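Local coordinates for protein 3-methylaspartate ammonia-lyase (Citrobacter amalonaticus, PDB 1KKO) that catalyses the reversible, magnesium-dependent anti elimination of ammonia from L-threo-3-methylaspartate to give mesaconate in glutamate degradation via mesaconate, at residues M1-L7 with V55-N61; D68-V72 with H127-R131. All coordinates share one frame; numbering follows the deposited sequence.

Interaction 1 of 2, residues M1-L7 with V55-N61; sequences MKIKQAL and VQLILEN
The selenium of Met1, a selenomethionine, sits over one face of the Asn61 amide, with SE 3.3 Å from Asn61 CG; at the edges of that amide, OD1 and ND2 are hydrogen-bonded to Ala63 N and Leu144 O respectively. The Met1 chain is extended as far as SE (chi2 -179°), which carries the selenium to the amide. The second flat group, the Glu60 carboxylate, lies alongside the base of the Lys2 side chain and receives Lys2 N at OE1 (2.9 Å). That bond is nearly straight at the hydrogen (172°), yet the donor stands 49° out of the carboxylate plane. Lys2 turns its own ammonium group to Asp105 instead. Glu60 N returns a bond to Lys2 O.

Beyond this loop the backbones pair as antiparallel strands, and one carbonyl does double duty: Ile58 O accepts from Lys4 N at 2.7 Å and from Gln5 N at 3.2 Å. Within this bulge the Lys4 side chain leaves the backbone toward the partner strand, and its CE comes to 3.2 Å from Leu59 O. Regular pairing then resumes, Ala6 with Leu57 and Leu7 with Gln56. Ala6 CB meets Leu57 CD2 (3.9 Å) on the face covered by helices 86-101 and 128-146, whereas Gln5, Leu7, Gln56 and Ile58 face the second subunit. Two residues opposite one define a classic beta bulge, here within the antiparallel sheet of the N-terminal domain of an enolase-superfamily enzyme.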
loop_
_atom_site.group_PDB
_atom_site.type_symbol
_atom_site.label_atom_id
_atom_site.label_comp_id
_atom_site.label_asym_id
_atom_site.label_seq_id
_atom_site.Cartn_x
_atom_site.Cartn_y
_atom_site.Cartn_z
HETATM N N MSE A 1 -29.278 -10.036 12.975
HETATM C CA MSE A 1 -28.199 -9.426 13.803
HETATM C C MSE A 1 -28.114 -7.940 13.534
HETATM O O MSE A 1 -28.230 -7.499 12.394
HETATM C CB MSE A 1 -26.849 -10.057 13.519
HETATM C CG MSE A 1 -25.841 -9.753 14.626
HETATM SE SE MSE A 1 -24.120 -10.512 14.264
HETATM C CE MSE A 1 -24.585 -12.402 14.372
ATOM N N LYS A 2 -27.996 -7.174 14.606
ATOM C CA LYS A 2 -27.859 -5.730 14.550
ATOM C C LYS A 2 -26.447 -5.174 14.736
ATOM O O LYS A 2 -25.568 -5.806 15.323
ATOM C CB LYS A 2 -28.707 -5.117 15.672
ATOM C CG LYS A 2 -30.123 -5.674 15.833
ATOM C CD LYS A 2 -30.982 -5.355 14.654
ATOM C CE LYS A 2 -32.445 -5.731 14.901
ATOM N NZ LYS A 2 -32.778 -7.061 14.337
ATOM N N ILE A 3 -26.269 -3.963 14.225
ATOM C CA ILE A 3 -25.114 -3.150 14.532
ATOM C C ILE A 3 -25.335 -2.597 15.927
ATOM O O ILE A 3 -26.392 -2.022 16.214
ATOM C CB ILE A 3 -25.022 -1.975 13.549
ATOM C CG1 ILE A 3 -24.723 -2.472 12.142
ATOM C CG2 ILE A 3 -23.961 -0.983 14.003
ATOM C CD1 ILE A 3 -24.993 -1.429 11.072
ATOM N N LYS A 4 -24.360 -2.797 16.800
ATOM C CA LYS A 4 -24.392 -2.250 18.151
ATOM C C LYS A 4 -23.852 -0.832 18.199
ATOM O O LYS A 4 -24.421 0.035 18.845
ATOM C CB LYS A 4 -23.545 -3.113 19.082
ATOM C CG LYS A 4 -24.318 -4.120 19.894
ATOM C CD LYS A 4 -23.442 -4.783 20.946
ATOM C CE LYS A 4 -22.038 -5.036 20.457
ATOM N NZ LYS A 4 -21.111 -3.934 20.833
ATOM N N GLN A 5 -22.723 -0.603 17.528
ATOM C CA GLN A 5 -22.075 0.696 17.583
ATOM C C GLN A 5 -21.450 1.011 16.244
ATOM O O GLN A 5 -20.916 0.116 15.598
ATOM C CB GLN A 5 -20.978 0.699 18.652
ATOM C CG GLN A 5 -20.400 2.073 18.898
ATOM C CD GLN A 5 -19.673 2.220 20.220
ATOM O OE1 GLN A 5 -19.480 1.244 20.954
ATOM N NE2 GLN A 5 -19.269 3.453 20.525
ATOM N N ALA A 6 -21.525 2.275 15.842
ATOM C CA ALA A 6 -20.890 2.738 14.603
ATOM C C ALA A 6 -19.847 3.798 14.957
ATOM O O ALA A 6 -20.130 4.709 15.741
ATOM C CB ALA A 6 -21.919 3.317 13.669
ATOM N N LEU A 7 -18.653 3.671 14.378
ATOM C CA LEU A 7 -17.548 4.590 14.651
ATOM C C LEU A 7 -17.004 5.130 13.352
ATOM O O LEU A 7 -16.908 4.400 12.371
ATOM C CB LEU A 7 -16.398 3.878 15.371
ATOM C CG LEU A 7 -16.708 3.264 16.727
ATOM C CD1 LEU A 7 -15.403 2.833 17.363
ATOM C CD2 LEU A 7 -17.399 4.228 17.619
ATOM N N VAL A 55 -15.141 3.660 8.508
ATOM C CA VAL A 55 -16.389 3.278 9.143
ATOM C C VAL A 55 -16.172 1.923 9.799
ATOM O O VAL A 55 -15.707 0.996 9.151
ATOM C CB VAL A 55 -17.511 3.119 8.080
ATOM C CG1 VAL A 55 -18.842 2.793 8.737
ATOM C CG2 VAL A 55 -17.617 4.388 7.243
ATOM N N GLN A 56 -16.460 1.828 11.091
ATOM C CA GLN A 56 -16.392 0.559 11.790
ATOM C C GLN A 56 -17.753 0.307 12.406
ATOM O O GLN A 56 -18.309 1.179 13.074
ATOM C CB GLN A 56 -15.321 0.595 12.877
ATOM C CG GLN A 56 -13.921 0.743 12.319
ATOM C CD GLN A 56 -12.874 0.718 13.403
ATOM O OE1 GLN A 56 -12.202 -0.298 13.581
ATOM N NE2 GLN A 56 -12.754 1.810 14.148
ATOM N N LEU A 57 -18.268 -0.893 12.177
ATOM C CA LEU A 57 -19.567 -1.274 12.710
ATOM C C LEU A 57 -19.356 -2.464 13.622
ATOM O O LEU A 57 -19.017 -3.549 13.171
ATOM C CB LEU A 57 -20.516 -1.657 11.577
ATOM C CG LEU A 57 -20.669 -0.643 10.444
ATOM C CD1 LEU A 57 -21.556 -1.199 9.352
ATOM C CD2 LEU A 57 -21.234 0.676 10.916
ATOM N N ILE A 58 -19.519 -2.243 14.919
ATOM C CA ILE A 58 -19.399 -3.316 15.895
ATOM C C ILE A 58 -20.754 -3.982 15.944
ATOM O O ILE A 58 -21.758 -3.320 16.231
ATOM C CB ILE A 58 -19.036 -2.773 17.280
ATOM C CG1 ILE A 58 -17.731 -1.979 17.233
ATOM C CG2 ILE A 58 -18.906 -3.903 18.271
ATOM C CD1 ILE A 58 -17.416 -1.304 18.539
ATOM N N LEU A 59 -20.778 -5.278 15.662
ATOM C CA LEU A 59 -22.026 -6.044 15.633
ATOM C C LEU A 59 -22.319 -6.701 16.969
ATOM O O LEU A 59 -21.456 -6.769 17.834
ATOM C CB LEU A 59 -21.945 -7.131 14.575
ATOM C CG LEU A 59 -21.467 -6.693 13.186
ATOM C CD1 LEU A 59 -21.574 -7.857 12.219
ATOM C CD2 LEU A 59 -22.248 -5.499 12.660
ATOM N N GLU A 60 -23.540 -7.203 17.123
ATOM C CA GLU A 60 -23.927 -7.881 18.356
ATOM C C GLU A 60 -23.042 -9.078 18.681
ATOM O O GLU A 60 -22.883 -9.414 19.852
ATOM C CB GLU A 60 -25.381 -8.348 18.263
ATOM C CG GLU A 60 -26.393 -7.224 18.232
ATOM C CD GLU A 60 -27.834 -7.722 18.218
ATOM O OE1 GLU A 60 -28.258 -8.402 17.250
ATOM O OE2 GLU A 60 -28.555 -7.413 19.184
ATOM N N ASN A 61 -22.512 -9.757 17.669
ATOM C CA ASN A 61 -21.648 -10.924 17.890
ATOM C C ASN A 61 -20.187 -10.536 18.194
ATOM O O ASN A 61 -19.326 -11.408 18.308
ATOM C CB ASN A 61 -21.714 -11.907 16.707
ATOM C CG ASN A 61 -21.109 -11.351 15.432
ATOM O OD1 ASN A 61 -20.649 -10.210 15.398
ATOM N ND2 ASN A 61 -21.098 -12.162 14.384
#

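Interaction 2 of 2, residues D68-V72 with H127-R131; sequences DCAAV and HTAVR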
loop_
_atom_site.group_PDB
_atom_site.type_symbol
_atom_site.label_atom_id
_atom_site.label_comp_id
_atom_site.label_asym_id
_atom_site.label_seq_id
_atom_site.Cartn_x
_atom_site.Cartn_y
_atom_site.Cartn_z
ATOM N N ASP A 68 -14.217 2.109 4.042
ATOM C CA ASP A 68 -13.607 3.431 3.986
ATOM C C ASP A 68 -14.283 4.351 2.992
ATOM O O ASP A 68 -14.426 4.027 1.812
ATOM C CB ASP A 68 -12.134 3.331 3.590
ATOM C CG ASP A 68 -11.222 2.982 4.736
ATOM O OD1 ASP A 68 -11.598 3.198 5.896
ATOM O OD2 ASP A 68 -10.099 2.503 4.537
ATOM N N CYS A 69 -14.669 5.509 3.495
ATOM C CA CYS A 69 -15.149 6.587 2.662
ATOM C C CYS A 69 -13.929 7.193 1.986
ATOM O O CYS A 69 -13.019 7.656 2.676
ATOM C CB CYS A 69 -15.839 7.649 3.507
ATOM S SG CYS A 69 -17.223 7.037 4.498
ATOM N N ALA A 70 -13.924 7.223 0.653
ATOM C CA ALA A 70 -12.784 7.715 -0.111
ATOM C C ALA A 70 -13.291 8.247 -1.435
ATOM O O ALA A 70 -14.352 7.828 -1.910
ATOM C CB ALA A 70 -11.771 6.608 -0.346
ATOM N N ALA A 71 -12.518 9.147 -2.026
ATOM C CA ALA A 71 -12.876 9.804 -3.267
ATOM C C ALA A 71 -11.679 9.827 -4.204
ATOM O O ALA A 71 -10.525 9.703 -3.772
ATOM C CB ALA A 71 -13.349 11.192 -2.989
ATOM N N VAL A 72 -11.948 10.029 -5.489
ATOM C CA VAL A 72 -10.882 9.962 -6.474
ATOM C C VAL A 72 -9.905 11.127 -6.402
ATOM O O VAL A 72 -10.200 12.188 -5.858
ATOM C CB VAL A 72 -11.434 9.832 -7.917
ATOM C CG1 VAL A 72 -12.394 8.648 -8.027
ATOM C CG2 VAL A 72 -12.093 11.092 -8.360
ATOM N N HIS A 127 -22.606 12.378 -0.225
ATOM C CA HIS A 127 -21.437 12.380 -1.082
ATOM C C HIS A 127 -21.177 10.939 -1.518
ATOM O O HIS A 127 -21.340 10.003 -0.727
ATOM C CB HIS A 127 -20.264 12.925 -0.277
ATOM C CG HIS A 127 -19.041 13.240 -1.078
ATOM N ND1 HIS A 127 -18.278 12.279 -1.714
ATOM C CD2 HIS A 127 -18.439 14.426 -1.325
ATOM C CE1 HIS A 127 -17.251 12.863 -2.304
ATOM N NE2 HIS A 127 -17.330 14.167 -2.092
ATOM N N THR A 128 -20.755 10.736 -2.762
ATOM C CA THR A 128 -20.458 9.390 -3.228
ATOM C C THR A 128 -19.462 8.677 -2.321
ATOM O O THR A 128 -19.569 7.479 -2.144
ATOM C CB THR A 128 -19.914 9.372 -4.673
ATOM O OG1 THR A 128 -18.871 10.342 -4.819
ATOM C CG2 THR A 128 -21.009 9.726 -5.665
ATOM N N ALA A 129 -18.500 9.402 -1.757
ATOM C CA ALA A 129 -17.490 8.784 -0.887
ATOM C C ALA A 129 -18.112 8.202 0.364
ATOM O O ALA A 129 -17.644 7.197 0.865
ATOM C CB ALA A 129 -16.434 9.785 -0.510
ATOM N N VAL A 130 -19.124 8.874 0.902
ATOM C CA VAL A 130 -19.822 8.395 2.090
ATOM C C VAL A 130 -20.622 7.136 1.741
ATOM O O VAL A 130 -20.582 6.143 2.452
ATOM C CB VAL A 130 -20.725 9.483 2.677
ATOM C CG1 VAL A 130 -21.603 8.911 3.804
ATOM C CG2 VAL A 130 -19.881 10.632 3.163
ATOM N N ARG A 131 -21.350 7.172 0.635
ATOM C CA ARG A 131 -22.089 6.007 0.215
ATOM C C ARG A 131 -21.123 4.849 -0.068
ATOM O O ARG A 131 -21.408 3.699 0.248
ATOM C CB ARG A 131 -22.910 6.342 -1.016
ATOM C CG ARG A 131 -24.018 7.332 -0.707
ATOM C CD ARG A 131 -24.853 7.628 -1.903
ATOM N NE ARG A 131 -24.438 8.703 -2.778
ATOM C CZ ARG A 131 -24.605 8.683 -4.110
ATOM N NH1 ARG A 131 -25.071 7.602 -4.758
ATOM N NH2 ARG A 131 -24.259 9.738 -4.798
HETATM O O HOH W 1 -16.415 9.428 -4.025
#
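Cys69, Ala70 and Ala71 pack against Ala129 and its neighbours where the end of strand 64-69 runs past the first turn of helix 128-146, a buried strand-to-helix contact in the N-terminal domain. Small residues allow the backbones to come close: the alpha carbons of Cys69 and Ala129 are 4.8 Å apart. Cys69 directs its side chain at the helix, with CB 3.2 Å from Ala129 O. A chi1 of -57° carries its SG over to Val130 CA, 3.8 Å away. One residue on, the roles reverse, and Ala70 O lies 3.2 Å from the methyl carbon of Ala129. Ala71 CB completes the packing against the same methyl and comes obliquely to the His127 ring.

The helix start is itself well organised. His127 is the N-cap; with CG anti to the backbone N (chi1 -169°), its ring reaches forward over the first turn, so that ND1 accepts from Ala129 N in the ring plane, at 2.9 Å and a fairly straight 163°. NE2 is bound to Pro82 O, which is consistent with a neutral imidazole protonated there. Water 1 lies 2.7 Å from Thr128 OG1 and gives a weak hydrogen bond to Ala70 O.

No direct hydrogen bond joins the segments. Carbonyl oxygens instead face C-H groups, as in the 3.1 Å approach of Cys69 CA to Ala129 O, so cohesion between the two segments probably rests mainly on van der Waals fit and C-H...O contacts, with a water bridge whose bond to Ala70 O is weak.

Interactions 1 and 2 show one sheet meeting the second subunit while one end of it comes near the active site. Their centres lie 20 Å apart, but strands 47-59 and 64-69 are neighbours, and Val55 CG2 packs on Cys69 SG at 3.8 Å. Gln56 and Asp68 both meet Arg404 of the second subunit. Helix 128-146 links the contacts too: it begins in interaction 2 and farther along covers Leu57 and Leu59. Interaction 1 is remote from the annotated sites. Interaction 2 approaches the active site of the barrel, the side chain of Ala70 being about 6 Å from that of substrate-binding Thr360, and that of Ala71 about 9 Å from that of the proton acceptor Lys331.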